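Local coordinates for surface protein SPB1 (Streptococcus agalactiae, PDB 4UZG) that forms the backbone subunit of the group B streptococcus pilus 2b, whose successive copies are probably joined covalently by sortase, at residues 254-259 / 271-276; 168-173 / 225-230; 35-40 / 92-97; 77-82 / 114-119. All blocks are in the same frame, centred on the assembly; numbering follows the deposited sequence.

From the N terminus, contact 3 opens at 35-40 and contact 4 at 77-82; contact 3 then closes at 92-97 and contact 4 at 114-119, so the two cross. Contact 3 pairs strands 37-43 and 90-96, and contact 4 ties the turn leading into strand 81-87 to the loop before strand 121-131; they touch, Trp97 O probably accepting a hydrogen bond from Phe116 N. Contact 2 (168-173 with 225-230) follows in series and pairs two strands of the C-terminal domain; contact 1 (254-259 with 271-276) closes last, holding that sheet to its partner. Contacts 1 and 2 meet through strands 169-177 and 273-279, and their centres lie 43 to 52 Å from those of contacts 3 and 4.

Contact 1: 254-259 / 271-276; sequences QKVILG and LLVNPT
In the prealbumin-like sandwich of the C-terminal domain, Val256 of one border strand faces Val273 and Pro275 of the border strand in the other sheet, and Leu258 reaches across with CD1. The two segments run nearly antiparallel, 159° apart, yet no backbone hydrogen bond joins them: Val256 CA and Pro275 CA are 6.8 Å apart, and side chains fill the interval. Val256 straddles the contact, its CG1 lying 3.8 Å from Val273 CG2 while CG2 comes equally near to CB and CG of the Pro275 ring, which crosses it at about a right angle. With Val273 CG1 anti to its own carbonyl carbon (chi1 -58°), that methyl approaches Ile257 O at 3.6 Å, and CG2 is left to meet Val256 and Leu258 CD1. The same Leu258 CD1 continues to Leu271 O, 3.6 Å away. Beyond the strand, Gly259 CA lies 4.0 Å from Leu271 CD2; its backbone angles would drive a CB against the preceding carbonyl oxygen.

The polar clasp sits at the other end. Gln254, its chain extended, donates from NE2 to Thr276 O at 2.9 Å in a nearly straight bond (168°); the oxygen lies in the plane of the amide, whereas the donor stands well above the plane of the acceptor carbonyl. Behind each strand its own sheet continues: Val256 bonds to Tyr236 through the backbone, and Pro275 rests on Ile171. Two border strands, one from each sheet, thus pack by apolar side chains at the margin of this beta sandwich, with the Gln254 bond as an addition here.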
# COMPACT_ATOMS: atom_id res chain seq x y z
N GLN A 254 -0.32 -12.82 -23.42
CA GLN A 254 -0.23 -11.41 -23.78
C GLN A 254 0.37 -10.62 -22.62
O GLN A 254 -0.16 -10.61 -21.52
CB GLN A 254 -1.58 -10.85 -24.15
CG GLN A 254 -1.52 -9.41 -24.59
CD GLN A 254 -2.79 -8.95 -25.27
OE1 GLN A 254 -3.40 -9.70 -26.02
NE2 GLN A 254 -3.22 -7.73 -24.97
N LYS A 255 1.47 -9.92 -22.89
CA LYS A 255 2.12 -9.09 -21.89
C LYS A 255 1.30 -7.84 -21.58
O LYS A 255 0.78 -7.19 -22.49
CB LYS A 255 3.49 -8.67 -22.43
CG LYS A 255 4.31 -7.90 -21.40
CD LYS A 255 5.76 -7.69 -21.85
CE LYS A 255 5.88 -6.80 -23.03
NZ LYS A 255 7.34 -6.70 -23.38
N VAL A 256 1.21 -7.50 -20.30
CA VAL A 256 0.53 -6.29 -19.83
C VAL A 256 1.41 -5.66 -18.75
O VAL A 256 1.70 -6.28 -17.73
CB VAL A 256 -0.83 -6.62 -19.22
CG1 VAL A 256 -1.50 -5.33 -18.73
CG2 VAL A 256 -1.71 -7.38 -20.14
N ILE A 257 1.81 -4.41 -18.97
CA ILE A 257 2.59 -3.67 -18.00
C ILE A 257 1.68 -2.77 -17.18
O ILE A 257 0.83 -2.04 -17.69
CB ILE A 257 3.69 -2.86 -18.69
CG1 ILE A 257 4.70 -3.83 -19.32
CG2 ILE A 257 4.38 -1.92 -17.70
CD1 ILE A 257 5.72 -3.19 -20.19
N LEU A 258 1.91 -2.81 -15.87
CA LEU A 258 1.23 -2.00 -14.93
C LEU A 258 2.31 -1.09 -14.31
O LEU A 258 3.36 -1.55 -13.87
CB LEU A 258 0.62 -2.98 -13.95
CG LEU A 258 -0.40 -2.47 -12.97
CD1 LEU A 258 -1.57 -1.69 -13.58
CD2 LEU A 258 -0.92 -3.63 -12.15
N GLY A 259 2.05 0.21 -14.30
CA GLY A 259 3.03 1.18 -13.83
C GLY A 259 3.89 1.72 -14.96
O GLY A 259 3.45 1.81 -16.10
N LEU A 271 -1.42 3.14 -13.62
CA LEU A 271 -1.87 2.09 -12.69
C LEU A 271 -3.29 1.60 -12.99
O LEU A 271 -3.80 0.76 -12.27
CB LEU A 271 -1.74 2.56 -11.24
CG LEU A 271 -0.29 2.68 -10.75
CD1 LEU A 271 -0.32 3.26 -9.34
CD2 LEU A 271 0.42 1.34 -10.78
N LEU A 272 -3.90 2.12 -14.05
CA LEU A 272 -5.23 1.71 -14.47
C LEU A 272 -5.12 1.34 -15.95
O LEU A 272 -5.18 2.22 -16.81
CB LEU A 272 -6.27 2.81 -14.26
CG LEU A 272 -6.44 3.32 -12.84
CD1 LEU A 272 -7.39 4.50 -12.82
CD2 LEU A 272 -6.92 2.23 -11.91
N VAL A 273 -4.94 0.06 -16.25
CA VAL A 273 -4.64 -0.34 -17.62
C VAL A 273 -5.76 -1.22 -18.17
O VAL A 273 -6.52 -1.86 -17.44
CB VAL A 273 -3.25 -1.03 -17.75
CG1 VAL A 273 -2.14 -0.13 -17.25
CG2 VAL A 273 -3.19 -2.35 -17.04
N ASN A 274 -5.85 -1.22 -19.50
CA ASN A 274 -6.99 -1.78 -20.22
C ASN A 274 -6.55 -2.57 -21.44
O ASN A 274 -6.89 -2.21 -22.57
CB ASN A 274 -7.91 -0.66 -20.69
CG ASN A 274 -8.40 0.20 -19.56
OD1 ASN A 274 -9.47 -0.06 -18.98
ND2 ASN A 274 -7.63 1.23 -19.22
N PRO A 275 -5.84 -3.69 -21.25
CA PRO A 275 -5.46 -4.50 -22.41
C PRO A 275 -6.67 -5.11 -23.12
O PRO A 275 -7.63 -5.53 -22.48
CB PRO A 275 -4.61 -5.61 -21.76
CG PRO A 275 -5.12 -5.71 -20.36
CD PRO A 275 -5.36 -4.27 -19.99
N THR A 276 -6.58 -5.19 -24.45
CA THR A 276 -7.54 -5.90 -25.28
C THR A 276 -6.86 -7.16 -25.80
O THR A 276 -5.75 -7.10 -26.32
CB THR A 276 -7.98 -5.02 -26.47
OG1 THR A 276 -8.68 -3.87 -25.97
CG2 THR A 276 -8.90 -5.75 -27.40

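Contact 2: 168-173 / 225-230. With EDO (1,2-ethanediol), chain C.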
# COMPACT_ATOMS: atom_id res chain seq x y z
N ASP A 168 -2.00 0.93 -5.41
CA ASP A 168 -2.00 -0.32 -6.15
C ASP A 168 -2.61 -0.09 -7.53
O ASP A 168 -3.07 1.01 -7.84
CB ASP A 168 -2.65 -1.47 -5.35
CG ASP A 168 -4.13 -1.36 -5.13
OD1 ASP A 168 -4.84 -0.58 -5.78
OD2 ASP A 168 -4.60 -2.15 -4.26
N GLY A 169 -2.56 -1.13 -8.36
CA GLY A 169 -3.00 -1.05 -9.74
C GLY A 169 -4.13 -2.01 -10.08
O GLY A 169 -4.49 -2.89 -9.30
N GLN A 170 -4.67 -1.79 -11.26
CA GLN A 170 -5.79 -2.57 -11.76
C GLN A 170 -5.62 -2.88 -13.24
O GLN A 170 -5.21 -1.99 -14.01
CB GLN A 170 -7.07 -1.78 -11.56
CG GLN A 170 -8.34 -2.43 -12.11
CD GLN A 170 -9.51 -1.56 -11.84
OE1 GLN A 170 -9.83 -0.66 -12.65
NE2 GLN A 170 -10.14 -1.76 -10.71
N ILE A 171 -5.93 -4.12 -13.61
CA ILE A 171 -5.93 -4.54 -15.00
C ILE A 171 -7.38 -4.87 -15.39
O ILE A 171 -8.01 -5.74 -14.78
CB ILE A 171 -5.05 -5.78 -15.22
CG1 ILE A 171 -3.60 -5.51 -14.79
CG2 ILE A 171 -5.12 -6.24 -16.68
CD1 ILE A 171 -2.70 -6.74 -14.82
N THR A 172 -7.89 -4.18 -16.40
CA THR A 172 -9.20 -4.44 -16.97
C THR A 172 -8.98 -5.07 -18.35
O THR A 172 -8.47 -4.42 -19.26
CB THR A 172 -10.03 -3.16 -17.09
OG1 THR A 172 -10.18 -2.58 -15.79
CG2 THR A 172 -11.41 -3.44 -17.68
N ILE A 173 -9.30 -6.36 -18.46
CA ILE A 173 -9.10 -7.12 -19.69
C ILE A 173 -10.37 -7.08 -20.51
O ILE A 173 -11.44 -7.37 -19.99
CB ILE A 173 -8.78 -8.60 -19.36
CG1 ILE A 173 -7.59 -8.74 -18.43
CG2 ILE A 173 -8.55 -9.39 -20.65
CD1 ILE A 173 -7.50 -10.13 -17.74
N ILE A 225 -15.48 -8.41 -20.30
CA ILE A 225 -14.50 -7.84 -19.38
C ILE A 225 -14.17 -8.77 -18.22
O ILE A 225 -15.05 -9.45 -17.67
CB ILE A 225 -15.01 -6.50 -18.82
CG1 ILE A 225 -15.27 -5.48 -19.93
CG2 ILE A 225 -14.08 -5.94 -17.74
CD1 ILE A 225 -14.07 -5.11 -20.67
N ILE A 226 -12.90 -8.74 -17.82
CA ILE A 226 -12.42 -9.20 -16.51
C ILE A 226 -11.74 -8.01 -15.85
O ILE A 226 -10.91 -7.35 -16.49
CB ILE A 226 -11.36 -10.31 -16.67
CG1 ILE A 226 -11.99 -11.60 -17.20
CG2 ILE A 226 -10.65 -10.60 -15.33
CD1 ILE A 226 -10.99 -12.55 -17.81
N THR A 227 -12.03 -7.77 -14.57
CA THR A 227 -11.30 -6.76 -13.80
C THR A 227 -10.53 -7.44 -12.69
O THR A 227 -11.11 -8.17 -11.88
CB THR A 227 -12.26 -5.70 -13.23
OG1 THR A 227 -13.03 -5.14 -14.30
CG2 THR A 227 -11.50 -4.59 -12.55
N ILE A 228 -9.23 -7.17 -12.61
CA ILE A 228 -8.37 -7.65 -11.52
C ILE A 228 -7.83 -6.42 -10.83
O ILE A 228 -7.08 -5.64 -11.42
CB ILE A 228 -7.23 -8.56 -12.02
CG1 ILE A 228 -7.78 -9.73 -12.87
CG2 ILE A 228 -6.44 -9.06 -10.82
CD1 ILE A 228 -6.71 -10.61 -13.49
N THR A 229 -8.24 -6.22 -9.57
CA THR A 229 -7.91 -5.00 -8.83
C THR A 229 -7.03 -5.34 -7.65
O THR A 229 -7.36 -6.21 -6.85
CB THR A 229 -9.20 -4.34 -8.32
OG1 THR A 229 -10.09 -4.14 -9.42
CG2 THR A 229 -8.91 -3.03 -7.61
N GLY A 230 -5.92 -4.63 -7.52
CA GLY A 230 -5.08 -4.75 -6.35
C GLY A 230 -3.69 -5.33 -6.56
O GLY A 230 -3.21 -6.09 -5.72
C1 EDO C . -11.36 -8.01 -8.71
O1 EDO C . -9.99 -8.13 -8.34
C2 EDO C . -12.25 -7.99 -7.48
O2 EDO C . -11.98 -6.80 -6.74
O HOH W 1 -12.78 -2.45 -14.79
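An antiparallel strand pair in the sheet of the C-terminal prealbumin-like domain that also holds strand 273-279 sets Gln170 to Ile173 against Ile226 to Thr229. The strand axes approach to 4.6 Å and run at 172°. Ile171 with Ile228 and Ile173 with Ile226 are hydrogen-bonded pairs, each held by two backbone bonds, and Gly230 N extends the ladder by giving its hydrogen to Gly169 O. Between them fall the non-hydrogen-bonded pairs Gln170 with Thr229 and Thr172 with Thr227, where CA-H groups approach carbonyl oxygens, as from Gln170 CA to Ile228 O at 3.3 Å.

The two faces differ sharply in chemistry. On the isoleucine face, Ile173 CD1 lies 4.0 Å from Ile226 CG2 and 4.3 Å from Ile228 CD1. This is the side turned to the interior of the sandwich: Tyr218, from the opposing sheet, packs on Ile226 and Ile228. The other face is polar. Gln170 lies beside Thr229, its extended chain (chi2 180°) carrying the amide forward so that NE2 donates to Thr229 OG1 at 2.7 Å, with the hydroxyl oxygen tilted 20° from the amide plane. That nitrogen also passes 3.6 Å from Thr227 CG2. Farther along, Thr172 and Thr227 lie side by side, and one water spans their hydroxyls, 2.8 Å from Thr172 OG1.

Strand 225-231 borders its sheet within the chain, and Thr229 N, on the strand's outer edge, donates to O1 of a 1,2-ethanediol, probably from the crystallisation liquor, at 2.9 Å in an almost straight line.

Contact 3: 35-40 / 92-97; sequences VYQYVI and TITIPW
Strands 37-40 and 92-96 run antiparallel, their axes 4.7 Å apart and at 167°, with Tyr38-Ile95 and Ile40-Ile93 as hydrogen-bonded pairs; Trp97 N adds a bond to Tyr36 O, at 2.8 Å. Tyr38 and Trp97, the latter just past the end of its strand, form a T-shaped stack. With Tyr38 CG anti to its carbonyl carbon (chi1 -76°), the phenol turns its edge to the indole, planes at 81°, and Tyr38 CE2 stands over the indole face, 3.6 Å from Trp97 CE2. At the rim of the indole, Val35 O comes within 3.6 Å of Trp97 CD1; this carbonyl is buried and has no hydrogen-bonding partner in the model. Tyr38 OH itself is bonded to Val27 O.

On the sheet face that carries Tyr38, Ile40 CD1 reaches Ile95 CD1 at 3.7 Å. Ile93 and Ile95 also pack on strands 50-62 and 121-131 of the N-terminal beta sheet, which therefore folds over on itself around this apolar layer. The reverse face is mixed: Val39 CG1 meets Thr92 CG2 at 3.7 Å, while Gln37 OE1 lies 3.5 Å from Thr94 CG2 and its NE2 bonds to Asn154 O.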
# COMPACT_ATOMS: atom_id res chain seq x y z
N VAL A 35 9.92 21.61 26.94
CA VAL A 35 9.28 20.46 26.33
C VAL A 35 9.46 19.25 27.23
O VAL A 35 10.58 18.80 27.49
CB VAL A 35 9.85 20.15 24.94
CG1 VAL A 35 9.18 18.90 24.37
CG2 VAL A 35 9.63 21.35 24.01
N TYR A 36 8.34 18.70 27.67
CA TYR A 36 8.36 17.52 28.54
C TYR A 36 7.85 16.25 27.82
O TYR A 36 7.98 15.16 28.38
CB TYR A 36 7.59 17.76 29.85
CG TYR A 36 6.16 18.15 29.63
CD1 TYR A 36 5.18 17.20 29.40
CD2 TYR A 36 5.78 19.49 29.59
CE1 TYR A 36 3.87 17.56 29.19
CE2 TYR A 36 4.46 19.87 29.39
CZ TYR A 36 3.52 18.89 29.16
OH TYR A 36 2.20 19.20 28.94
N GLN A 37 7.32 16.37 26.60
CA GLN A 37 6.95 15.20 25.81
C GLN A 37 6.80 15.58 24.36
O GLN A 37 6.56 16.75 24.05
CB GLN A 37 5.65 14.59 26.32
CG GLN A 37 4.44 15.48 26.14
CD GLN A 37 3.18 14.91 26.74
OE1 GLN A 37 3.23 14.06 27.64
NE2 GLN A 37 2.04 15.39 26.28
N TYR A 38 6.91 14.58 23.50
CA TYR A 38 6.43 14.67 22.12
C TYR A 38 5.35 13.63 21.93
O TYR A 38 5.49 12.49 22.38
CB TYR A 38 7.57 14.47 21.08
CG TYR A 38 8.43 15.69 20.96
CD1 TYR A 38 8.08 16.73 20.12
CD2 TYR A 38 9.57 15.83 21.74
CE1 TYR A 38 8.85 17.89 20.07
CE2 TYR A 38 10.35 16.97 21.67
CZ TYR A 38 9.97 18.02 20.87
OH TYR A 38 10.71 19.18 20.82
N VAL A 39 4.28 14.01 21.25
CA VAL A 39 3.14 13.12 21.00
C VAL A 39 2.99 12.90 19.50
O VAL A 39 2.85 13.86 18.73
CB VAL A 39 1.85 13.74 21.55
CG1 VAL A 39 0.69 12.77 21.34
CG2 VAL A 39 1.99 14.12 23.03
N ILE A 40 3.04 11.63 19.09
CA ILE A 40 2.88 11.22 17.71
C ILE A 40 1.52 10.53 17.59
O ILE A 40 1.28 9.51 18.22
CB ILE A 40 3.99 10.23 17.31
CG1 ILE A 40 5.37 10.87 17.48
CG2 ILE A 40 3.78 9.73 15.88
CD1 ILE A 40 6.10 10.46 18.75
N THR A 92 -1.37 6.26 19.12
CA THR A 92 -0.72 7.42 19.67
C THR A 92 0.47 6.96 20.50
O THR A 92 0.33 6.12 21.38
CB THR A 92 -1.68 8.21 20.60
OG1 THR A 92 -2.83 8.60 19.85
CG2 THR A 92 -1.00 9.44 21.17
N ILE A 93 1.63 7.54 20.21
CA ILE A 93 2.86 7.29 20.94
C ILE A 93 3.27 8.58 21.65
O ILE A 93 3.36 9.62 21.02
CB ILE A 93 3.97 6.79 20.00
CG1 ILE A 93 3.70 5.33 19.63
CG2 ILE A 93 5.37 6.93 20.63
CD1 ILE A 93 4.54 4.79 18.51
N THR A 94 3.51 8.50 22.95
CA THR A 94 3.92 9.66 23.73
C THR A 94 5.32 9.37 24.26
O THR A 94 5.53 8.39 24.95
CB THR A 94 2.96 9.92 24.89
OG1 THR A 94 1.65 10.11 24.35
CG2 THR A 94 3.35 11.14 25.68
N ILE A 95 6.26 10.25 23.91
CA ILE A 95 7.66 10.07 24.30
C ILE A 95 7.97 11.11 25.40
O ILE A 95 8.02 12.30 25.14
CB ILE A 95 8.61 10.29 23.11
CG1 ILE A 95 8.27 9.32 21.97
CG2 ILE A 95 10.06 10.13 23.58
CD1 ILE A 95 9.08 9.54 20.70
N PRO A 96 8.16 10.66 26.65
CA PRO A 96 8.55 11.62 27.69
C PRO A 96 9.94 12.19 27.37
O PRO A 96 10.82 11.47 26.90
CB PRO A 96 8.53 10.78 28.98
CG PRO A 96 8.75 9.40 28.54
CD PRO A 96 8.07 9.29 27.18
N TRP A 97 10.10 13.47 27.64
CA TRP A 97 11.28 14.21 27.20
C TRP A 97 12.09 14.77 28.37
O TRP A 97 13.24 15.17 28.20
CB TRP A 97 10.84 15.36 26.27
CG TRP A 97 11.83 15.71 25.22
CD1 TRP A 97 12.53 16.88 25.11
CD2 TRP A 97 12.23 14.90 24.11
NE1 TRP A 97 13.33 16.84 24.01
CE2 TRP A 97 13.17 15.64 23.38
CE3 TRP A 97 11.86 13.64 23.66
CZ2 TRP A 97 13.76 15.15 22.22
CZ3 TRP A 97 12.45 13.14 22.51
CH2 TRP A 97 13.39 13.90 21.80

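Contact 4: 77-82 / 114-119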
# COMPACT_ATOMS: atom_id res chain seq x y z
N LYS A 77 7.68 8.07 33.25
CA LYS A 77 8.24 9.32 32.78
C LYS A 77 9.75 9.26 32.98
O LYS A 77 10.29 9.80 33.95
CB LYS A 77 7.63 10.47 33.58
CG LYS A 77 7.84 11.83 33.00
CD LYS A 77 7.37 12.89 34.00
CE LYS A 77 7.40 14.28 33.37
NZ LYS A 77 6.15 14.58 32.65
N ALA A 78 10.42 8.57 32.06
CA ALA A 78 11.82 8.22 32.23
C ALA A 78 12.53 8.09 30.88
O ALA A 78 11.90 7.83 29.84
CB ALA A 78 11.96 6.92 33.01
N THR A 79 13.85 8.28 30.91
CA THR A 79 14.64 8.20 29.71
C THR A 79 14.51 6.83 29.04
O THR A 79 14.35 5.79 29.69
CB THR A 79 16.12 8.52 30.01
OG1 THR A 79 16.81 8.75 28.78
CG2 THR A 79 16.82 7.42 30.81
N GLY A 80 14.50 6.84 27.71
CA GLY A 80 14.49 5.61 26.96
C GLY A 80 13.14 4.98 26.77
O GLY A 80 13.09 3.85 26.27
N LYS A 81 12.06 5.66 27.15
CA LYS A 81 10.71 5.09 27.15
C LYS A 81 9.77 5.75 26.15
O LYS A 81 9.93 6.93 25.81
CB LYS A 81 10.09 5.18 28.56
CG LYS A 81 10.89 4.53 29.68
CD LYS A 81 11.19 3.07 29.40
CE LYS A 81 9.94 2.22 29.35
NZ LYS A 81 10.29 0.77 29.18
N TYR A 82 8.73 5.02 25.77
CA TYR A 82 7.58 5.62 25.11
C TYR A 82 6.33 4.92 25.58
O TYR A 82 6.34 3.72 25.81
CB TYR A 82 7.66 5.57 23.58
CG TYR A 82 7.49 4.20 22.94
CD1 TYR A 82 8.58 3.35 22.77
CD2 TYR A 82 6.26 3.77 22.50
CE1 TYR A 82 8.43 2.11 22.18
CE2 TYR A 82 6.10 2.54 21.89
CZ TYR A 82 7.18 1.71 21.73
OH TYR A 82 6.99 0.48 21.12
N ASP A 114 16.16 18.77 33.75
CA ASP A 114 16.09 17.31 33.85
C ASP A 114 15.67 16.64 32.54
O ASP A 114 15.05 15.58 32.55
CB ASP A 114 15.19 16.89 35.02
CG ASP A 114 13.79 17.45 34.93
OD1 ASP A 114 13.37 17.87 33.83
OD2 ASP A 114 13.10 17.45 35.98
N PHE A 115 16.06 17.26 31.44
CA PHE A 115 15.86 16.69 30.12
C PHE A 115 16.61 15.37 29.95
O PHE A 115 17.73 15.21 30.44
CB PHE A 115 16.37 17.67 29.06
CG PHE A 115 15.60 18.96 29.02
CD1 PHE A 115 14.29 18.98 28.58
CD2 PHE A 115 16.18 20.15 29.43
CE1 PHE A 115 13.57 20.15 28.54
CE2 PHE A 115 15.45 21.34 29.40
CZ PHE A 115 14.16 21.33 28.95
N PHE A 116 16.02 14.45 29.19
CA PHE A 116 16.65 13.17 28.90
C PHE A 116 17.63 13.23 27.74
O PHE A 116 18.58 12.44 27.69
CB PHE A 116 15.62 12.10 28.58
CG PHE A 116 14.58 11.90 29.66
CD1 PHE A 116 14.88 12.02 31.01
CD2 PHE A 116 13.28 11.59 29.30
CE1 PHE A 116 13.91 11.83 31.96
CE2 PHE A 116 12.29 11.39 30.24
CZ PHE A 116 12.60 11.50 31.59
N TYR A 117 17.39 14.13 26.79
CA TYR A 117 18.10 14.18 25.53
C TYR A 117 18.69 15.57 25.37
O TYR A 117 18.26 16.54 26.03
CB TYR A 117 17.15 13.81 24.38
CG TYR A 117 16.40 12.52 24.69
CD1 TYR A 117 17.06 11.31 24.83
CD2 TYR A 117 15.02 12.53 24.93
CE1 TYR A 117 16.39 10.13 25.18
CE2 TYR A 117 14.33 11.35 25.26
CZ TYR A 117 15.04 10.16 25.40
OH TYR A 117 14.41 8.99 25.75
N LYS A 118 19.71 15.67 24.55
CA LYS A 118 20.35 16.96 24.34
C LYS A 118 20.48 17.25 22.87
O LYS A 118 20.45 16.34 22.01
CB LYS A 118 21.68 17.05 25.07
CG LYS A 118 22.63 15.94 24.75
CD LYS A 118 23.93 16.06 25.53
CE LYS A 118 24.95 15.03 25.04
NZ LYS A 118 26.28 15.19 25.69
N GLY A 119 20.58 18.54 22.59
CA GLY A 119 20.77 19.03 21.25
C GLY A 119 19.53 18.85 20.40
O GLY A 119 18.39 18.90 20.88
O HOH W 2 19.05 10.23 29.39
O HOH W 3 11.86 8.93 26.35
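Tyr117 OH is gripped by two partners: it accepts a hydrogen bond from Gly80 N at 2.9 Å (159°) and gives its own hydrogen to a water 2.6 Å away. That water in turn donates to Lys81 O, and the phenol is thus tied to the 77-82 segment both directly and through solvent. Gly80 is the third residue of a type II beta turn running from Ala78 to Lys81, and its positive phi favours glycine. The bond that closes this turn, Lys81 N to Ala78 O, is weak at 3.5 Å, while Gly80 N within the turn is bonded to Tyr117 OH.

The apolar half of the contact belongs to Phe116. Its ring lies flat against the turn's first peptide, with Thr79 N over the ring centre and Ala78 C 3.4 Å from Phe116 CE2. Thr79 CB sits over the same ring, 4.1 Å from its centroid, as a CH-pi contact, while Lys77 O comes to the ring's edge near CZ. With Thr79 OG1 anti to its backbone N (chi1 -166°), the hydroxyl passes 3.6 Å from Phe116 CB and shares a second water with Phe116 O, to which that water donates.

Elsewhere Tyr117 meets the ring of Trp97 and packs on Ile61 and Leu71, so the loop before strand 121-131 is also fastened to the sheet. Phe116 covers a peptide face, whereas Tyr117 and the two waters engage Gly80 N, Lys81 O and Thr79 OG1; a turn at the surface is thereby held by a few directed bonds and the face of the Phe116 ring.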